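Local coordinates for VirK protein (Legionella pneumophila, PDB 5XTA), which belongs to the VirK family, is of unproven function, and is probably exported by the type II secretion pathway, at residues I20-N25 with S78-D83. The protein carries 3 engineered substitutions. Sequence-based numbering, arbitrary orientation.
Sequences ITFVIN and SKFNLD
The backbones of F22 and I24 hydrogen-bond to V42 and V40 of strand 38-42, within the three-stranded sheet, while their side chains turn to F80 without any polar bond. The 8.9 Å between F22 CA and F80 CA excludes backbone pairing, and the contact is apolar because only ring carbons and the I24 methyl meet. The two phenyl rings have nearly parallel planes, tilted by 8°, yet with centroids 5.2 Å apart they are displaced in plane until little of one lies over the other. Their closest atoms, F22 CG and F80 CD1, are 4.5 Å apart, a loose approach. On the face of the F22 ring turned from F80, I20 CG2 stands 3.7 Å above the F22 ring plane, near the ring's margin.

I24 makes the tighter contact. Its chi2 of -159° extends the chain, carrying the terminal methyl to the rim of the F80 ring, where I24 CD1 lies in the ring plane, 3.7 Å from F80 CE1. F80 presents that edge with CG anti to its carbonyl carbon (chi1 -63°). All three residues are buried; F116 meets the F22 ring, and I90 of strand 87-96 touches both I24 and F80. The contact, its centre about 3 Å from that of the chain, thus packs two antiparallel sheets through their side chains, in the fold reported as novel for bacterial VirK proteins.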
loop_
_atom_site.group_PDB
_atom_site.type_symbol
_atom_site.label_atom_id
_atom_site.label_comp_id
_atom_site.label_asym_id
_atom_site.label_seq_id
_atom_site.Cartn_x
_atom_site.Cartn_y
_atom_site.Cartn_z
ATOM N N ILE A 20 4.377 -2.895 11.258
ATOM C CA ILE A 20 5.747 -3.351 11.369
ATOM C C ILE A 20 6.602 -3.017 10.127
ATOM O O ILE A 20 6.160 -3.155 8.997
ATOM C CB ILE A 20 5.695 -4.887 11.576
ATOM C CG1 ILE A 20 4.941 -5.256 12.885
ATOM C CG2 ILE A 20 7.046 -5.531 11.566
ATOM C CD1 ILE A 20 5.284 -4.423 14.108
ATOM N N THR A 21 7.857 -2.667 10.346
ATOM C CA THR A 21 8.833 -2.463 9.280
ATOM C C THR A 21 10.037 -3.376 9.508
ATOM O O THR A 21 10.591 -3.435 10.615
ATOM C CB THR A 21 9.276 -0.988 9.193
ATOM O OG1 THR A 21 8.151 -0.181 8.843
ATOM C CG2 THR A 21 10.334 -0.786 8.110
ATOM N N PHE A 22 10.433 -4.067 8.440
ATOM C CA PHE A 22 11.616 -4.923 8.400
ATOM C C PHE A 22 12.758 -4.188 7.700
ATOM O O PHE A 22 12.579 -3.693 6.576
ATOM C CB PHE A 22 11.341 -6.232 7.668
ATOM C CG PHE A 22 10.244 -7.020 8.274
ATOM C CD1 PHE A 22 10.432 -7.676 9.474
ATOM C CD2 PHE A 22 8.984 -7.054 7.693
ATOM C CE1 PHE A 22 9.405 -8.397 10.070
ATOM C CE2 PHE A 22 7.952 -7.747 8.306
ATOM C CZ PHE A 22 8.174 -8.438 9.483
ATOM N N VAL A 23 13.896 -4.108 8.407
ATOM C CA VAL A 23 15.149 -3.590 7.868
ATOM C C VAL A 23 16.202 -4.706 7.844
ATOM O O VAL A 23 16.570 -5.280 8.877
ATOM C CB VAL A 23 15.631 -2.350 8.617
ATOM C CG1 VAL A 23 16.851 -1.757 7.937
ATOM C CG2 VAL A 23 14.538 -1.291 8.642
ATOM N N ILE A 24 16.654 -5.031 6.648
ATOM C CA ILE A 24 17.559 -6.125 6.446
ATOM C C ILE A 24 18.860 -5.645 5.901
ATOM O O ILE A 24 18.902 -4.970 4.857
ATOM C CB ILE A 24 16.940 -7.145 5.511
ATOM C CG1 ILE A 24 15.559 -7.420 6.098
ATOM C CG2 ILE A 24 17.837 -8.392 5.395
ATOM C CD1 ILE A 24 14.896 -8.685 5.713
ATOM N N ASN A 25 19.924 -6.032 6.598
ATOM C CA ASN A 25 21.304 -5.726 6.180
ATOM C C ASN A 25 21.933 -6.979 5.576
ATOM O O ASN A 25 22.372 -7.904 6.297
ATOM C CB ASN A 25 22.066 -5.177 7.375
ATOM C CG ASN A 25 23.442 -4.643 7.023
ATOM O OD1 ASN A 25 23.949 -4.784 5.912
ATOM N ND2 ASN A 25 24.043 -4.002 7.996
ATOM N N SER A 78 8.747 -11.731 -1.719
ATOM C CA SER A 78 9.541 -12.050 -0.556
ATOM C C SER A 78 8.649 -12.508 0.573
ATOM O O SER A 78 7.700 -11.824 0.919
ATOM C CB SER A 78 10.320 -10.834 -0.141
ATOM O OG SER A 78 11.244 -10.524 -1.158
ATOM N N LYS A 79 8.972 -13.682 1.125
ATOM C CA LYS A 79 8.326 -14.252 2.297
ATOM C C LYS A 79 9.283 -14.157 3.512
ATOM O O LYS A 79 10.410 -14.620 3.455
ATOM C CB LYS A 79 7.954 -15.696 1.961
ATOM C CG LYS A 79 7.408 -16.533 3.104
ATOM C CD LYS A 79 6.037 -16.073 3.510
ATOM C CE LYS A 79 5.500 -16.994 4.599
ATOM N NZ LYS A 79 4.272 -16.436 5.187
ATOM N N PHE A 80 8.836 -13.475 4.557
ATOM C CA PHE A 80 9.648 -13.181 5.742
ATOM C C PHE A 80 9.149 -14.095 6.840
ATOM O O PHE A 80 7.941 -14.212 7.036
ATOM C CB PHE A 80 9.429 -11.738 6.195
ATOM C CG PHE A 80 9.851 -10.714 5.191
ATOM C CD1 PHE A 80 11.128 -10.198 5.214
ATOM C CD2 PHE A 80 8.968 -10.257 4.220
ATOM C CE1 PHE A 80 11.531 -9.251 4.290
ATOM C CE2 PHE A 80 9.368 -9.303 3.301
ATOM C CZ PHE A 80 10.656 -8.804 3.338
ATOM N N ASN A 81 10.073 -14.768 7.509
ATOM C CA ASN A 81 9.774 -15.660 8.606
ATOM C C ASN A 81 10.755 -15.381 9.750
ATOM O O ASN A 81 11.947 -15.237 9.508
ATOM C CB ASN A 81 9.921 -17.083 8.110
ATOM C CG ASN A 81 9.154 -18.075 8.950
ATOM O OD1 ASN A 81 9.397 -18.227 10.142
ATOM N ND2 ASN A 81 8.224 -18.753 8.328
ATOM N N LEU A 82 10.256 -15.290 10.965
ATOM C CA LEU A 82 11.078 -15.050 12.140
ATOM C C LEU A 82 10.594 -15.984 13.202
ATOM O O LEU A 82 9.392 -15.978 13.539
ATOM C CB LEU A 82 10.879 -13.642 12.644
ATOM C CG LEU A 82 11.453 -13.332 14.008
ATOM C CD1 LEU A 82 12.975 -13.405 13.941
ATOM C CD2 LEU A 82 10.977 -11.963 14.480
ATOM N N ASP A 83 11.498 -16.772 13.766
ATOM C CA ASP A 83 11.065 -17.679 14.817
ATOM C C ASP A 83 11.360 -17.121 16.200
ATOM O O ASP A 83 12.071 -16.120 16.345
ATOM C CB ASP A 83 11.611 -19.094 14.582
ATOM C CG ASP A 83 13.108 -19.214 14.846
ATOM O OD1 ASP A 83 13.701 -18.422 15.618
ATOM O OD2 ASP A 83 13.693 -20.154 14.285
#